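PDB 6NL1: mitochondrial edited mRNA stability factor 1 from Trypanosoma brucei, which probably processes the 5' ends of mitochondrial mRNAs as a Nudix-family hydrolase and so contributes to the stability of edited transcripts. Local coordinates for residues 212-221 against 342-351; 164-172 against 278-286. One frame throughout, in Å; residues are numbered along the deposited sequence.

Interaction 1: residues 212-221 against 342-351; sequences SSEVEWLMLR and GCAWMKASMI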
loop_
_atom_site.group_PDB
_atom_site.type_symbol
_atom_site.label_atom_id
_atom_site.label_comp_id
_atom_site.label_asym_id
_atom_site.label_seq_id
_atom_site.Cartn_x
_atom_site.Cartn_y
_atom_site.Cartn_z
ATOM N N SER A 212 28.514 12.538 9.640
ATOM C CA SER A 212 28.095 12.032 8.338
ATOM C C SER A 212 27.234 13.007 7.532
ATOM O O SER A 212 26.394 13.706 8.089
ATOM C CB SER A 212 27.347 10.708 8.545
ATOM O OG SER A 212 26.915 10.158 7.318
ATOM N N SER A 213 27.445 13.054 6.217
ATOM C CA SER A 213 26.544 13.808 5.337
ATOM C C SER A 213 25.335 12.961 4.885
ATOM O O SER A 213 24.273 13.496 4.595
ATOM C CB SER A 213 27.273 14.348 4.111
ATOM O OG SER A 213 27.362 13.381 3.087
ATOM N N GLU A 214 25.499 11.643 4.808
ATOM C CA GLU A 214 24.354 10.773 4.532
ATOM C C GLU A 214 23.467 10.689 5.772
ATOM O O GLU A 214 23.965 10.528 6.884
ATOM C CB GLU A 214 24.796 9.370 4.118
ATOM C CG GLU A 214 23.628 8.500 3.662
ATOM C CD GLU A 214 24.028 7.072 3.355
ATOM O OE1 GLU A 214 25.191 6.692 3.620
ATOM O OE2 GLU A 214 23.166 6.325 2.857
ATOM N N VAL A 215 22.157 10.810 5.593
ATOM C CA VAL A 215 21.247 10.740 6.735
ATOM C C VAL A 215 20.809 9.296 6.986
ATOM O O VAL A 215 20.993 8.433 6.123
ATOM C CB VAL A 215 20.008 11.642 6.532
ATOM C CG1 VAL A 215 20.439 13.074 6.175
ATOM C CG2 VAL A 215 19.121 11.077 5.446
ATOM N N GLU A 216 20.254 9.041 8.175
ATOM C CA GLU A 216 19.659 7.746 8.522
ATOM C C GLU A 216 18.133 7.814 8.452
ATOM O O GLU A 216 17.522 8.793 8.887
ATOM C CB GLU A 216 20.072 7.306 9.938
ATOM C CG GLU A 216 21.560 7.041 10.118
ATOM C CD GLU A 216 21.914 6.423 11.471
ATOM O OE1 GLU A 216 21.298 6.779 12.506
ATOM O OE2 GLU A 216 22.830 5.577 11.497
ATOM N N TRP A 217 17.527 6.762 7.914
ATOM C CA TRP A 217 16.080 6.699 7.735
ATOM C C TRP A 217 15.467 5.734 8.747
ATOM O O TRP A 217 15.991 4.638 8.977
ATOM C CB TRP A 217 15.740 6.231 6.309
ATOM C CG TRP A 217 16.318 7.102 5.246
ATOM C CD1 TRP A 217 17.487 6.905 4.571
ATOM C CD2 TRP A 217 15.765 8.332 4.751
ATOM N NE1 TRP A 217 17.697 7.940 3.677
ATOM C CE2 TRP A 217 16.653 8.826 3.769
ATOM C CE3 TRP A 217 14.600 9.062 5.040
ATOM C CZ2 TRP A 217 16.418 10.019 3.075
ATOM C CZ3 TRP A 217 14.366 10.250 4.350
ATOM C CH2 TRP A 217 15.278 10.717 3.380
ATOM N N LEU A 218 14.356 6.142 9.347
ATOM C CA LEU A 218 13.602 5.254 10.225
ATOM C C LEU A 218 12.889 4.187 9.396
ATOM O O LEU A 218 12.164 4.507 8.460
ATOM C CB LEU A 218 12.574 6.054 11.019
ATOM C CG LEU A 218 11.898 5.319 12.173
ATOM C CD1 LEU A 218 12.934 4.986 13.230
ATOM C CD2 LEU A 218 10.778 6.164 12.765
ATOM N N MET A 219 13.090 2.920 9.739
ATOM C CA MET A 219 12.465 1.836 8.996
ATOM C C MET A 219 11.767 0.806 9.894
ATOM O O MET A 219 12.148 0.625 11.050
ATOM C CB MET A 219 13.513 1.147 8.123
ATOM C CG MET A 219 14.221 2.130 7.191
ATOM S SD MET A 219 14.960 1.324 5.780
ATOM C CE MET A 219 15.767 -0.053 6.561
ATOM N N LEU A 220 10.748 0.145 9.345
ATOM C CA LEU A 220 10.028 -0.921 10.032
ATOM C C LEU A 220 9.985 -2.134 9.120
ATOM O O LEU A 220 10.252 -2.028 7.927
ATOM C CB LEU A 220 8.574 -0.522 10.317
ATOM C CG LEU A 220 8.237 0.698 11.170
ATOM C CD1 LEU A 220 7.964 1.892 10.276
ATOM C CD2 LEU A 220 7.018 0.399 12.056
ATOM N N ARG A 221 9.619 -3.283 9.681
ATOM C CA ARG A 221 9.402 -4.479 8.879
ATOM C C ARG A 221 7.995 -5.005 9.123
ATOM O O ARG A 221 7.682 -5.487 10.205
ATOM C CB ARG A 221 10.455 -5.536 9.203
ATOM C CG ARG A 221 11.882 -5.082 8.838
ATOM C CD ARG A 221 12.896 -6.186 9.053
ATOM N NE ARG A 221 12.786 -7.244 8.047
ATOM C CZ ARG A 221 13.375 -8.429 8.177
ATOM N NH1 ARG A 221 14.106 -8.689 9.257
ATOM N NH2 ARG A 221 13.243 -9.349 7.239
ATOM N N GLY A 342 10.144 -2.214 17.081
ATOM C CA GLY A 342 10.084 -2.699 15.714
ATOM C C GLY A 342 10.641 -1.686 14.721
ATOM O O GLY A 342 10.350 -1.751 13.527
ATOM N N CYS A 343 11.452 -0.750 15.207
ATOM C CA CYS A 343 12.034 0.267 14.328
ATOM C C CYS A 343 13.559 0.264 14.361
ATOM O O CYS A 343 14.161 -0.110 15.369
ATOM C CB CYS A 343 11.513 1.656 14.700
ATOM S SG CYS A 343 9.738 1.874 14.454
ATOM N N ALA A 344 14.164 0.677 13.246
ATOM C CA ALA A 344 15.612 0.839 13.127
ATOM C C ALA A 344 15.962 2.122 12.375
ATOM O O ALA A 344 15.248 2.519 11.450
ATOM C CB ALA A 344 16.229 -0.363 12.396
ATOM N N TRP A 345 17.070 2.755 12.763
ATOM C CA TRP A 345 17.668 3.828 11.966
ATOM C C TRP A 345 18.663 3.216 10.998
ATOM O O TRP A 345 19.630 2.579 11.416
ATOM C CB TRP A 345 18.393 4.849 12.846
ATOM C CG TRP A 345 17.482 5.678 13.693
ATOM C CD1 TRP A 345 17.283 5.567 15.047
ATOM C CD2 TRP A 345 16.635 6.741 13.248
ATOM N NE1 TRP A 345 16.369 6.503 15.466
ATOM C CE2 TRP A 345 15.955 7.235 14.383
ATOM C CE3 TRP A 345 16.385 7.325 12.001
ATOM C CZ2 TRP A 345 15.046 8.286 14.308
ATOM C CZ3 TRP A 345 15.481 8.370 11.927
ATOM C CH2 TRP A 345 14.821 8.841 13.075
ATOM N N MET A 346 18.437 3.411 9.705
ATOM C CA MET A 346 19.276 2.770 8.697
ATOM C C MET A 346 19.680 3.701 7.570
ATOM O O MET A 346 18.887 4.529 7.130
ATOM C CB MET A 346 18.548 1.557 8.114
ATOM C CG MET A 346 18.289 0.441 9.142
ATOM S SD MET A 346 17.791 -1.142 8.417
ATOM C CE MET A 346 18.030 -2.239 9.811
ATOM N N LYS A 347 20.916 3.541 7.101
ATOM C CA LYS A 347 21.413 4.263 5.940
ATOM C C LYS A 347 21.094 3.509 4.665
ATOM O O LYS A 347 21.258 2.296 4.598
ATOM C CB LYS A 347 22.931 4.440 6.018
ATOM C CG LYS A 347 23.400 5.425 7.065
ATOM C CD LYS A 347 24.899 5.614 6.969
ATOM C CE LYS A 347 25.378 6.721 7.895
ATOM N NZ LYS A 347 26.851 6.882 7.795
ATOM N N ALA A 348 20.670 4.234 3.637
ATOM C CA ALA A 348 20.488 3.622 2.331
ATOM C C ALA A 348 21.762 2.926 1.845
ATOM O O ALA A 348 21.695 1.846 1.259
ATOM C CB ALA A 348 20.025 4.645 1.328
ATOM N N SER A 349 22.923 3.537 2.082
ATOM C CA SER A 349 24.179 2.932 1.641
ATOM C C SER A 349 24.415 1.579 2.323
ATOM O O SER A 349 24.978 0.659 1.740
ATOM C CB SER A 349 25.366 3.855 1.907
ATOM O OG SER A 349 25.571 4.024 3.301
ATOM N N MET A 350 23.990 1.469 3.570
ATOM C CA MET A 350 24.149 0.223 4.291
ATOM C C MET A 350 23.224 -0.832 3.691
ATOM O O MET A 350 23.610 -1.983 3.509
ATOM C CB MET A 350 23.841 0.425 5.765
ATOM C CG MET A 350 24.570 -0.560 6.655
ATOM S SD MET A 350 23.417 -1.395 7.727
ATOM C CE MET A 350 22.261 -1.951 6.504
ATOM N N ILE A 351 22.004 -0.429 3.368
ATOM C CA ILE A 351 21.095 -1.324 2.676
ATOM C C ILE A 351 21.667 -1.797 1.341
ATOM O O ILE A 351 21.596 -2.986 1.034
ATOM C CB ILE A 351 19.693 -0.716 2.510
ATOM C CG1 ILE A 351 18.917 -0.874 3.818
ATOM C CG2 ILE A 351 18.933 -1.416 1.398
ATOM C CD1 ILE A 351 18.204 0.368 4.235
HETATM O O HOH W 1 20.628 7.209 3.759
HETATM O O HOH W 2 22.286 2.921 11.455
HETATM O O HOH W 3 8.760 -3.694 12.478
#

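Interaction 2: residues 164-172 against 278-286; sequences YETADDVDI and YQTVPQYYW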
loop_
_atom_site.group_PDB
_atom_site.type_symbol
_atom_site.label_atom_id
_atom_site.label_comp_id
_atom_site.label_asym_id
_atom_site.label_seq_id
_atom_site.Cartn_x
_atom_site.Cartn_y
_atom_site.Cartn_z
ATOM N N TYR A 164 -0.989 -6.515 -23.180
ATOM C CA TYR A 164 -1.365 -5.123 -22.944
ATOM C C TYR A 164 -0.100 -4.277 -22.941
ATOM O O TYR A 164 0.949 -4.733 -22.505
ATOM C CB TYR A 164 -2.073 -4.969 -21.593
ATOM C CG TYR A 164 -3.498 -5.482 -21.558
ATOM C CD1 TYR A 164 -4.537 -4.761 -22.146
ATOM C CD2 TYR A 164 -3.809 -6.673 -20.915
ATOM C CE1 TYR A 164 -5.846 -5.227 -22.106
ATOM C CE2 TYR A 164 -5.113 -7.146 -20.870
ATOM C CZ TYR A 164 -6.123 -6.421 -21.461
ATOM O OH TYR A 164 -7.407 -6.899 -21.402
ATOM N N GLU A 165 -0.203 -3.042 -23.414
ATOM C CA GLU A 165 0.942 -2.140 -23.425
ATOM C C GLU A 165 1.384 -1.821 -22.004
ATOM O O GLU A 165 2.570 -1.877 -21.694
ATOM C CB GLU A 165 0.590 -0.832 -24.139
ATOM C CG GLU A 165 0.121 -0.993 -25.574
ATOM C CD GLU A 165 1.258 -0.917 -26.571
ATOM O OE1 GLU A 165 2.432 -0.919 -26.142
ATOM O OE2 GLU A 165 0.973 -0.848 -27.785
ATOM N N THR A 166 0.423 -1.464 -21.149
ATOM C CA THR A 166 0.712 -1.093 -19.764
ATOM C C THR A 166 -0.379 -1.606 -18.824
ATOM O O THR A 166 -1.489 -1.920 -19.259
ATOM C CB THR A 166 0.783 0.448 -19.575
ATOM O OG1 THR A 166 -0.537 0.995 -19.648
ATOM C CG2 THR A 166 1.665 1.119 -20.635
ATOM N N ALA A 167 -0.066 -1.669 -17.531
ATOM C CA ALA A 167 -1.051 -2.032 -16.511
ATOM C C ALA A 167 -2.331 -1.202 -16.632
ATOM O O ALA A 167 -3.441 -1.716 -16.455
ATOM C CB ALA A 167 -0.461 -1.863 -15.127
ATOM N N ASP A 168 -2.179 0.088 -16.912
ATOM C CA ASP A 168 -3.338 0.970 -17.048
ATOM C C ASP A 168 -4.357 0.469 -18.064
ATOM O O ASP A 168 -5.557 0.700 -17.904
ATOM C CB ASP A 168 -2.909 2.405 -17.387
ATOM C CG ASP A 168 -2.440 3.176 -16.160
ATOM O OD1 ASP A 168 -2.619 2.664 -15.035
ATOM O OD2 ASP A 168 -1.901 4.289 -16.320
ATOM N N ASP A 169 -3.883 -0.229 -19.095
ATOM C CA ASP A 169 -4.756 -0.653 -20.193
ATOM C C ASP A 169 -5.528 -1.939 -19.900
ATOM O O ASP A 169 -6.464 -2.290 -20.627
ATOM C CB ASP A 169 -3.950 -0.828 -21.487
ATOM C CG ASP A 169 -3.197 0.432 -21.878
ATOM O OD1 ASP A 169 -1.949 0.385 -21.947
ATOM O OD2 ASP A 169 -3.857 1.469 -22.107
ATOM N N VAL A 170 -5.126 -2.657 -18.859
ATOM C CA VAL A 170 -5.771 -3.933 -18.550
ATOM C C VAL A 170 -7.283 -3.786 -18.343
ATOM O O VAL A 170 -7.739 -2.963 -17.546
ATOM C CB VAL A 170 -5.097 -4.619 -17.345
ATOM C CG1 VAL A 170 -5.851 -5.887 -16.957
ATOM C CG2 VAL A 170 -3.617 -4.932 -17.695
ATOM N N ASP A 171 -8.059 -4.558 -19.096
ATOM C CA ASP A 171 -9.508 -4.598 -18.907
ATOM C C ASP A 171 -9.873 -5.270 -17.584
ATOM O O ASP A 171 -9.423 -6.380 -17.292
ATOM C CB ASP A 171 -10.186 -5.341 -20.053
ATOM C CG ASP A 171 -10.013 -4.637 -21.377
ATOM O OD1 ASP A 171 -10.713 -3.628 -21.598
ATOM O OD2 ASP A 171 -9.177 -5.086 -22.191
ATOM N N ILE A 172 -10.702 -4.595 -16.798
ATOM C CA ILE A 172 -11.111 -5.096 -15.495
ATOM C C ILE A 172 -12.627 -5.068 -15.368
ATOM O O ILE A 172 -13.271 -4.076 -15.717
ATOM C CB ILE A 172 -10.491 -4.275 -14.339
ATOM C CG1 ILE A 172 -8.954 -4.316 -14.411
ATOM C CG2 ILE A 172 -10.990 -4.805 -12.966
ATOM C CD1 ILE A 172 -8.331 -5.700 -14.083
ATOM N N TYR A 278 6.181 4.912 -9.385
ATOM C CA TYR A 278 5.153 4.052 -9.928
ATOM C C TYR A 278 5.787 3.156 -10.975
ATOM O O TYR A 278 5.967 3.556 -12.128
ATOM C CB TYR A 278 4.030 4.874 -10.545
ATOM C CG TYR A 278 2.952 4.020 -11.174
ATOM C CD1 TYR A 278 2.223 3.101 -10.412
ATOM C CD2 TYR A 278 2.665 4.124 -12.532
ATOM C CE1 TYR A 278 1.232 2.310 -10.999
ATOM C CE2 TYR A 278 1.681 3.343 -13.124
ATOM C CZ TYR A 278 0.968 2.437 -12.357
ATOM O OH TYR A 278 -0.007 1.671 -12.962
ATOM N N GLN A 279 6.155 1.954 -10.554
ATOM C CA GLN A 279 6.808 0.998 -11.430
ATOM C C GLN A 279 5.951 -0.255 -11.449
ATOM O O GLN A 279 5.724 -0.855 -10.412
ATOM C CB GLN A 279 8.191 0.649 -10.888
ATOM C CG GLN A 279 8.927 -0.350 -11.747
ATOM C CD GLN A 279 9.021 0.119 -13.188
ATOM O OE1 GLN A 279 9.455 1.238 -13.449
ATOM N NE2 GLN A 279 8.602 -0.732 -14.131
ATOM N N THR A 280 5.471 -0.658 -12.617
ATOM C CA THR A 280 4.614 -1.834 -12.674
ATOM C C THR A 280 4.621 -2.500 -14.049
ATOM O O THR A 280 5.240 -2.001 -14.982
ATOM C CB THR A 280 3.162 -1.479 -12.309
ATOM O OG1 THR A 280 2.414 -2.684 -12.106
ATOM C CG2 THR A 280 2.511 -0.641 -13.423
ATOM N N VAL A 281 3.917 -3.624 -14.148
ATOM C CA VAL A 281 3.767 -4.388 -15.378
ATOM C C VAL A 281 2.300 -4.811 -15.461
ATOM O O VAL A 281 1.606 -4.807 -14.449
ATOM C CB VAL A 281 4.669 -5.634 -15.372
ATOM C CG1 VAL A 281 6.135 -5.227 -15.420
ATOM C CG2 VAL A 281 4.391 -6.485 -14.130
ATOM N N PRO A 282 1.820 -5.156 -16.665
ATOM C CA PRO A 282 0.395 -5.467 -16.821
ATOM C C PRO A 282 -0.093 -6.564 -15.879
ATOM O O PRO A 282 -1.236 -6.501 -15.417
ATOM C CB PRO A 282 0.298 -5.924 -18.283
ATOM C CG PRO A 282 1.420 -5.192 -18.969
ATOM C CD PRO A 282 2.536 -5.162 -17.959
ATOM N N GLN A 283 0.751 -7.553 -15.596
ATOM C CA GLN A 283 0.362 -8.646 -14.710
ATOM C C GLN A 283 0.101 -8.195 -13.273
ATOM O O GLN A 283 -0.568 -8.889 -12.518
ATOM C CB GLN A 283 1.419 -9.758 -14.702
ATOM C CG GLN A 283 1.529 -10.517 -16.015
ATOM C CD GLN A 283 2.174 -9.678 -17.094
ATOM O OE1 GLN A 283 2.886 -8.729 -16.720
ATOM N NE2 GLN A 283 1.952 -9.940 -18.297
ATOM N N TYR A 284 0.668 -7.058 -12.879
ATOM C CA TYR A 284 0.471 -6.543 -11.526
ATOM C C TYR A 284 -0.346 -5.265 -11.594
ATOM O O TYR A 284 0.086 -4.222 -11.098
ATOM C CB TYR A 284 1.814 -6.230 -10.880
ATOM C CG TYR A 284 2.760 -7.399 -10.700
ATOM C CD1 TYR A 284 2.299 -8.713 -10.649
ATOM C CD2 TYR A 284 4.129 -7.174 -10.550
ATOM C CE1 TYR A 284 3.189 -9.774 -10.460
ATOM C CE2 TYR A 284 5.013 -8.214 -10.359
ATOM C CZ TYR A 284 4.546 -9.511 -10.311
ATOM O OH TYR A 284 5.460 -10.536 -10.127
ATOM N N TYR A 285 -1.522 -5.365 -12.210
ATOM C CA TYR A 285 -2.345 -4.215 -12.580
ATOM C C TYR A 285 -2.952 -3.509 -11.374
ATOM O O TYR A 285 -3.501 -2.413 -11.512
ATOM C CB TYR A 285 -3.475 -4.661 -13.518
ATOM C CG TYR A 285 -4.264 -5.806 -12.923
ATOM C CD1 TYR A 285 -5.258 -5.580 -11.976
ATOM C CD2 TYR A 285 -3.981 -7.120 -13.275
ATOM C CE1 TYR A 285 -5.968 -6.648 -11.403
ATOM C CE2 TYR A 285 -4.678 -8.174 -12.722
ATOM C CZ TYR A 285 -5.665 -7.941 -11.784
ATOM O OH TYR A 285 -6.339 -9.022 -11.240
ATOM N N TRP A 286 -2.869 -4.142 -10.203
ATOM C CA TRP A 286 -3.370 -3.550 -8.954
ATOM C C TRP A 286 -2.416 -2.514 -8.337
ATOM O O TRP A 286 -2.812 -1.747 -7.458
ATOM C CB TRP A 286 -3.619 -4.657 -7.914
ATOM C CG TRP A 286 -2.438 -5.545 -7.735
ATOM C CD1 TRP A 286 -1.362 -5.333 -6.912
ATOM C CD2 TRP A 286 -2.195 -6.792 -8.402
ATOM N NE1 TRP A 286 -0.466 -6.371 -7.029
ATOM C CE2 TRP A 286 -0.955 -7.278 -7.936
ATOM C CE3 TRP A 286 -2.912 -7.545 -9.342
ATOM C CZ2 TRP A 286 -0.414 -8.482 -8.386
ATOM C CZ3 TRP A 286 -2.378 -8.735 -9.784
ATOM C CH2 TRP A 286 -1.139 -9.194 -9.310
HETATM O O HOH W 4 2.794 -1.597 -17.205
HETATM O O HOH W 5 0.324 1.607 -16.147
#

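Interaction 1: residues 212-221 against 342-351
Strands 216-221 and 343-346 pair antiparallel, their axes 158° apart. Trp217 and Met219 form hydrogen-bonded pairs with Met346 and Ala344 through four N-H...O bonds, the shortest of them 2.7 Å from Trp217 N to Met346 O. Leu218 faces Trp345 in the non-hydrogen-bonded pair between them. Leu218 CD1 lies over the six-membered ring of Trp345, a CH-pi contact 4.0 Å from the centroid, placed there by a CG opposite the backbone N (chi1 -168°). Glu216 OE1 reaches Trp345 CB at 3.5 Å, with the carboxylate plane 6° from the indole plane. Arg207 forms a salt bridge with Glu216 OE1 and a cation-pi contact with Trp345. Where the second strand gives way to helix 348-354, the extended Glu214 side chain grips the first turn with both oxygens: OE1 accepts from Ser349 OG at 2.7 Å and OE2 from Ser349 N at 2.9 Å, each on its syn lone pair. That negative group would favourably face the positive helix N-terminus. On the face carrying Met219 and Met346, the Met219 side chain points to Ile351, though its modelled CE is doubtful. Such an edge strand running straight into a helix, paired within a mixed sheet, belongs to the Nudix-type alpha/beta domain.

Interaction 2: residues 164-172 against 278-286
Tyr278 brings its hydroxyl toward the 3-10 turn 167-169, where OH lies 3.5 Å from Asp168 OD1 and 4.2 Å from Ala167 CB. Carboxylate and ring planes are only 21° apart, and Asp168 OD1 also forms a salt bridge with Arg112. Water 5 lies between the two segments, accepting from Asp168 N and standing 3.2 Å from Tyr278 OH. Gln279 contacts GDP in another structure of this protein; no nucleotide is bound here. Thr280 then turns its methyl inward: OG1 is anti to the backbone N (chi1 -168°), which leaves CG2 against Ala167 CB at 3.6 Å. The same methyl of Ala167 also rests on Val281 O. Pro282 brings the backbones closest, its CA 3.7 Å from Ala167 CA, while its ring wedges between the main chain of 164-166 and Val170: CG meets Tyr164 O, and CB faces Val170 CG2. Thus the loop joining strands 272-277 and 290-296 of the Nudix-type mixed sheet packs against the entrance to strand 171-178, part of a separate four-stranded antiparallel sheet. Tyr285 CB lies beside Val170 CB, and one face of the Tyr285 ring receives Ile172 CD1 in a CH-pi contact 4.0 Å from the centroid, while Trp286 CE3 covers the opposite face. Helix 108-111 adds Ala108 beside Tyr285 and Ile172.

The two contacts illustrate how one chain both pairs strands within a sheet and packs that sheet's loop against another. Interaction 1 pairs two strands of the mixed sheet and includes the start of helix 348-354, whereas interaction 2 ties a loop of that sheet to the four-stranded antiparallel sheet. Their centres are 32 Å apart and their nearest atoms about 16 Å. Along the chain the segments alternate: 164-172, 212-221, 278-286, then 342-351. Strand 200-207, which pairs with both 216-223 and 290-296, connects the two regions. Gln279, inside interaction 2, and Tyr292, its side chain about 8 Å from that of Trp217, contact GDP in another structure, consistent with a nucleotide site on the mixed sheet.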